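Local coordinates for protein rubber oxygenase (PDB 5O1L) that cleaves the poly(cis-1,4-isoprene) of natural and synthetic rubber oxidatively, adding oxygen to its double bonds with the help of a non-covalently bound heme b, at residues Glu255-Val260 with Ala277-Ala282; Asn76-Gln81 with Gly91-Asp96. All blocks are in the same frame, centred on the assembly; numbering follows the deposited sequence.

Contact 1 (Glu255-Val260 with Ala277-Ala282); sequences EAYLHV and ATWDAA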
loop_
_atom_site.group_PDB
_atom_site.type_symbol
_atom_site.label_atom_id
_atom_site.label_comp_id
_atom_site.label_asym_id
_atom_site.label_seq_id
_atom_site.Cartn_x
_atom_site.Cartn_y
_atom_site.Cartn_z
ATOM N N GLU A 255 -2.488 10.406 -14.824
ATOM C CA GLU A 255 -3.526 9.444 -15.229
ATOM C C GLU A 255 -2.983 8.031 -15.307
ATOM O O GLU A 255 -3.683 7.078 -14.960
ATOM C CB GLU A 255 -4.135 9.833 -16.537
ATOM C CG GLU A 255 -4.966 11.072 -16.399
ATOM C CD GLU A 255 -6.088 11.015 -15.458
ATOM O OE1 GLU A 255 -6.836 9.980 -15.535
ATOM O OE2 GLU A 255 -6.286 12.011 -14.713
ATOM N N ALA A 256 -1.746 7.873 -15.752
ATOM C CA ALA A 256 -1.155 6.543 -15.851
ATOM C C ALA A 256 -0.879 5.969 -14.484
ATOM O O ALA A 256 -1.110 4.775 -14.251
ATOM C CB ALA A 256 0.124 6.634 -16.643
ATOM N N TYR A 257 -0.409 6.802 -13.560
ATOM C CA TYR A 257 -0.226 6.375 -12.173
ATOM C C TYR A 257 -1.547 5.936 -11.551
ATOM O O TYR A 257 -1.636 4.862 -10.903
ATOM C CB TYR A 257 0.446 7.495 -11.342
ATOM C CG TYR A 257 0.705 7.182 -9.900
ATOM C CD1 TYR A 257 1.799 6.488 -9.551
ATOM C CD2 TYR A 257 -0.142 7.563 -8.903
ATOM C CE1 TYR A 257 2.055 6.224 -8.214
ATOM C CE2 TYR A 257 0.103 7.312 -7.570
ATOM C CZ TYR A 257 1.201 6.610 -7.249
ATOM O OH TYR A 257 1.428 6.289 -5.888
ATOM N N LEU A 258 -2.617 6.695 -11.706
ATOM C CA LEU A 258 -3.919 6.266 -11.255
ATOM C C LEU A 258 -4.308 4.916 -11.843
ATOM O O LEU A 258 -4.788 4.042 -11.129
ATOM C CB LEU A 258 -4.978 7.300 -11.621
ATOM C CG LEU A 258 -6.425 6.929 -11.260
ATOM C CD1 LEU A 258 -6.633 6.738 -9.780
ATOM C CD2 LEU A 258 -7.303 8.074 -11.751
ATOM N N HIS A 259 -4.083 4.752 -13.118
ATOM C CA HIS A 259 -4.429 3.494 -13.811
ATOM C C HIS A 259 -3.717 2.317 -13.217
ATOM O O HIS A 259 -4.322 1.258 -13.003
ATOM C CB HIS A 259 -4.214 3.629 -15.299
ATOM C CG HIS A 259 -4.809 2.523 -16.099
ATOM N ND1 HIS A 259 -6.178 2.333 -16.142
ATOM C CD2 HIS A 259 -4.272 1.537 -16.832
ATOM C CE1 HIS A 259 -6.424 1.245 -16.898
ATOM N NE2 HIS A 259 -5.312 0.785 -17.354
ATOM N N VAL A 260 -2.424 2.456 -12.956
ATOM C CA VAL A 260 -1.707 1.362 -12.254
ATOM C C VAL A 260 -2.400 1.002 -10.971
ATOM O O VAL A 260 -2.573 -0.202 -10.664
ATOM C CB VAL A 260 -0.247 1.752 -12.020
ATOM C CG1 VAL A 260 0.459 0.766 -11.107
ATOM C CG2 VAL A 260 0.536 1.937 -13.273
ATOM N N ALA A 277 -12.954 6.095 -10.405
ATOM C CA ALA A 277 -12.645 6.178 -11.832
ATOM C C ALA A 277 -11.692 7.309 -12.240
ATOM O O ALA A 277 -11.015 7.204 -13.252
ATOM C CB ALA A 277 -13.920 6.349 -12.710
ATOM N N THR A 278 -11.621 8.327 -11.390
ATOM C CA THR A 278 -10.889 9.545 -11.644
ATOM C C THR A 278 -10.196 10.062 -10.411
ATOM O O THR A 278 -10.555 9.692 -9.303
ATOM C CB THR A 278 -11.877 10.667 -12.123
ATOM O OG1 THR A 278 -12.791 10.979 -11.062
ATOM C CG2 THR A 278 -12.589 10.275 -13.373
ATOM N N TRP A 279 -9.163 10.930 -10.619
ATOM C CA TRP A 279 -8.576 11.605 -9.507
ATOM C C TRP A 279 -9.535 12.454 -8.701
ATOM O O TRP A 279 -9.442 12.474 -7.513
ATOM C CB TRP A 279 -7.398 12.457 -9.881
ATOM C CG TRP A 279 -6.140 11.692 -10.060
ATOM C CD1 TRP A 279 -5.428 11.542 -11.207
ATOM C CD2 TRP A 279 -5.523 10.871 -9.069
ATOM N NE1 TRP A 279 -4.334 10.778 -10.942
ATOM C CE2 TRP A 279 -4.370 10.320 -9.651
ATOM C CE3 TRP A 279 -5.807 10.563 -7.747
ATOM C CZ2 TRP A 279 -3.555 9.435 -8.959
ATOM C CZ3 TRP A 279 -4.988 9.673 -7.095
ATOM C CH2 TRP A 279 -3.881 9.132 -7.715
ATOM N N ASP A 280 -10.439 13.130 -9.388
ATOM C CA ASP A 280 -11.428 13.910 -8.640
ATOM C C ASP A 280 -12.223 13.046 -7.674
ATOM O O ASP A 280 -12.377 13.406 -6.489
ATOM C CB ASP A 280 -12.367 14.646 -9.593
ATOM C CG ASP A 280 -11.726 15.837 -10.268
ATOM O OD1 ASP A 280 -10.703 16.329 -9.786
ATOM O OD2 ASP A 280 -12.353 16.279 -11.304
ATOM N N ALA A 281 -12.658 11.885 -8.114
ATOM C CA ALA A 281 -13.374 10.984 -7.269
ATOM C C ALA A 281 -12.515 10.483 -6.117
ATOM O O ALA A 281 -12.933 10.402 -4.962
ATOM C CB ALA A 281 -13.995 9.855 -8.049
ATOM N N ALA A 282 -11.267 10.106 -6.455
ATOM C CA ALA A 282 -10.406 9.564 -5.413
ATOM C C ALA A 282 -10.072 10.598 -4.337
ATOM O O ALA A 282 -10.062 10.265 -3.166
ATOM C CB ALA A 282 -9.106 9.094 -6.024
HETATM O O HOH W 1 -8.589 11.574 -13.374
#
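Leu258 packs against one face of the Trp279 indole, the two side chains running past each other in opposite directions. Leu258 CD2 sits 4.0 Å from the centroid of the five-membered ring of Trp279 and only 7° off the ring normal, a CH-pi contact over the face. On the same face CB of Leu258 covers the rim, 3.6 Å from Trp279 NE1. CG of Leu258 stands anti to the backbone N (chi1 177°), and chi2 sets the two methyls. Tyr257 crosses Trp279 at about a right angle and meets it rim to rim, its CD2 3.9 Å from Trp279 CZ2. At the pyrrole edge stands Glu255, its carboxylate turned 79° from the indole plane; water 1 donates to Glu255 OE2 (2.7 Å) and accepts from Trp279 N (2.9 Å). Thr278 N-caps the second helix, OG1 accepting from Ala281 N. The indole NE1 bonds to Ala254 O, so an alanine in place of Trp279 would probably open a gap over Leu258 and leave that carbonyl without its indole donor. Helix 251-267 packs here on the start of helix 279-289, and Met239 of helix 224-244 touches both Tyr257 and Trp279.

Contact 2 (Asn76-Gln81 with Gly91-Asp96); sequences NALLKQ and GGLPGD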
loop_
_atom_site.group_PDB
_atom_site.type_symbol
_atom_site.label_atom_id
_atom_site.label_comp_id
_atom_site.label_asym_id
_atom_site.label_seq_id
_atom_site.Cartn_x
_atom_site.Cartn_y
_atom_site.Cartn_z
ATOM N N ASN A 76 1.814 -23.822 0.072
ATOM C CA ASN A 76 2.929 -22.860 0.091
ATOM C C ASN A 76 4.101 -23.364 -0.688
ATOM O O ASN A 76 4.767 -22.634 -1.371
ATOM C CB ASN A 76 3.297 -22.448 1.482
ATOM C CG ASN A 76 2.309 -21.447 2.075
ATOM O OD1 ASN A 76 1.578 -20.743 1.318
ATOM N ND2 ASN A 76 2.243 -21.401 3.399
ATOM N N ALA A 77 4.414 -24.657 -0.538
ATOM C CA ALA A 77 5.551 -25.190 -1.259
ATOM C C ALA A 77 5.349 -25.213 -2.782
ATOM O O ALA A 77 6.268 -25.012 -3.507
ATOM C CB ALA A 77 5.825 -26.609 -0.736
ATOM N N LEU A 78 4.123 -25.443 -3.231
ATOM C CA LEU A 78 3.798 -25.353 -4.670
ATOM C C LEU A 78 3.868 -23.936 -5.161
ATOM O O LEU A 78 4.488 -23.639 -6.169
ATOM C CB LEU A 78 2.422 -25.918 -4.910
ATOM C CG LEU A 78 2.349 -27.416 -4.809
ATOM C CD1 LEU A 78 0.900 -27.838 -4.626
ATOM C CD2 LEU A 78 3.029 -28.014 -6.052
ATOM N N LEU A 79 3.311 -23.021 -4.391
ATOM C CA LEU A 79 3.263 -21.625 -4.844
ATOM C C LEU A 79 4.574 -20.917 -4.810
ATOM O O LEU A 79 4.764 -19.944 -5.540
ATOM C CB LEU A 79 2.185 -20.870 -4.114
ATOM C CG LEU A 79 0.804 -21.397 -4.620
ATOM C CD1 LEU A 79 -0.259 -20.544 -4.009
ATOM C CD2 LEU A 79 0.578 -21.508 -6.137
ATOM N N LYS A 80 5.520 -21.436 -4.063
ATOM C CA LYS A 80 6.864 -20.905 -4.058
ATOM C C LYS A 80 7.441 -20.930 -5.448
ATOM O O LYS A 80 8.240 -20.101 -5.771
ATOM C CB LYS A 80 7.782 -21.727 -3.118
ATOM C CG LYS A 80 8.756 -20.941 -2.285
ATOM C CD LYS A 80 9.323 -21.817 -1.173
ATOM C CE LYS A 80 10.255 -22.887 -1.755
ATOM N NZ LYS A 80 11.306 -23.348 -0.793
ATOM N N GLN A 81 7.016 -21.888 -6.270
ATOM C CA GLN A 81 7.482 -22.058 -7.627
ATOM C C GLN A 81 6.818 -21.130 -8.652
ATOM O O GLN A 81 7.265 -21.073 -9.757
ATOM C CB GLN A 81 7.230 -23.512 -8.098
ATOM C CG GLN A 81 7.905 -24.577 -7.229
ATOM C CD GLN A 81 7.554 -25.986 -7.726
ATOM O OE1 GLN A 81 6.438 -26.484 -7.505
ATOM N NE2 GLN A 81 8.507 -26.660 -8.354
ATOM N N GLY A 91 1.589 -27.607 -11.202
ATOM C CA GLY A 91 0.659 -28.723 -11.142
ATOM C C GLY A 91 0.563 -29.198 -9.694
ATOM O O GLY A 91 1.538 -29.074 -8.885
ATOM N N GLY A 92 -0.562 -29.807 -9.358
ATOM C CA GLY A 92 -0.727 -30.366 -8.018
ATOM C C GLY A 92 -1.489 -29.578 -7.009
ATOM O O GLY A 92 -1.655 -29.984 -5.867
ATOM N N LEU A 93 -1.914 -28.362 -7.386
ATOM C CA LEU A 93 -2.788 -27.626 -6.490
ATOM C C LEU A 93 -4.127 -28.295 -6.293
ATOM O O LEU A 93 -4.631 -28.900 -7.225
ATOM C CB LEU A 93 -3.033 -26.226 -7.111
ATOM C CG LEU A 93 -1.814 -25.310 -7.151
ATOM C CD1 LEU A 93 -2.212 -24.109 -8.006
ATOM C CD2 LEU A 93 -1.378 -24.882 -5.760
ATOM N N PRO A 94 -4.749 -28.114 -5.116
ATOM C CA PRO A 94 -6.137 -28.541 -4.935
ATOM C C PRO A 94 -7.012 -27.873 -5.976
ATOM O O PRO A 94 -6.763 -26.698 -6.342
ATOM C CB PRO A 94 -6.551 -27.978 -3.578
ATOM C CG PRO A 94 -5.310 -27.405 -2.970
ATOM C CD PRO A 94 -4.236 -27.350 -3.957
ATOM N N GLY A 95 -7.974 -28.604 -6.507
ATOM C CA GLY A 95 -8.757 -28.141 -7.656
ATOM C C GLY A 95 -9.495 -26.840 -7.468
ATOM O O GLY A 95 -9.544 -26.063 -8.402
ATOM N N ASP A 96 -10.097 -26.653 -6.307
ATOM C CA ASP A 96 -10.847 -25.419 -6.025
ATOM C C ASP A 96 -9.902 -24.215 -6.015
ATOM O O ASP A 96 -10.250 -23.160 -6.576
ATOM C CB ASP A 96 -11.684 -25.482 -4.730
ATOM C CG ASP A 96 -10.913 -25.977 -3.465
ATOM O OD1 ASP A 96 -9.659 -26.308 -3.451
ATOM O OD2 ASP A 96 -11.616 -26.014 -2.393
#
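In a helix-loop-helix connection three leucines meet: Leu78 and Leu79 of helix 72-79 touch Leu93, and Leu78 also touches the two glycines before it, in the loop that leads into helix 95-104. Leu93 offers a single methyl to both partners. Its CD2 lies 3.9 Å from Leu78 CD1 and, likewise, 3.9 Å from Leu79 CD2, with the Leu79 and Leu93 side chains crossing at about a right angle. CB of Leu78 adds to the same cluster, 4.0 Å from Leu93 CD2. The two methyls of Leu78 also meet backbone. Its CD2 touches the carbonyl O of Gly91 at 3.4 Å, and its CD1 approaches Gly92 O at 3.6 Å, so the forked end of the leucine rests against two successive peptide groups. Gly92 has positive phi (99°), and at this phi a CB would be jammed against the carbonyl O of Gly91. Leu93 and Pro94 lead the chain on, Pro94 taking the N-cap position of helix 95-104. Met101 of that helix touches both Leu79 and Leu93, while Asp96 in its first turn forms a salt bridge with Arg69. On the other segment, the carbonyl O of Leu79 accepts from Lys193 NZ, and Gln81 O takes a hydrogen bond from Gln87 NE2 within the connecting loop.

Overall arrangement
The two contacts are separate patches of a largely helical, single-chain assembly. Their centres lie 35 Å apart, their nearest atoms about 22 Å, and they follow one another in the sequence, contact 2 being complete before contact 1 begins. Contact 1 sits within the catalytic domain, its centre 15 Å from that of the chain; contact 2 is farther out, at 26 Å. Neither belongs to the heme pocket, yet both have a side chain at comparable range of the cofactor: Tyr257 about 11 Å and Leu79 about 12 Å from the heme, whose iron is probably bound axially by His198.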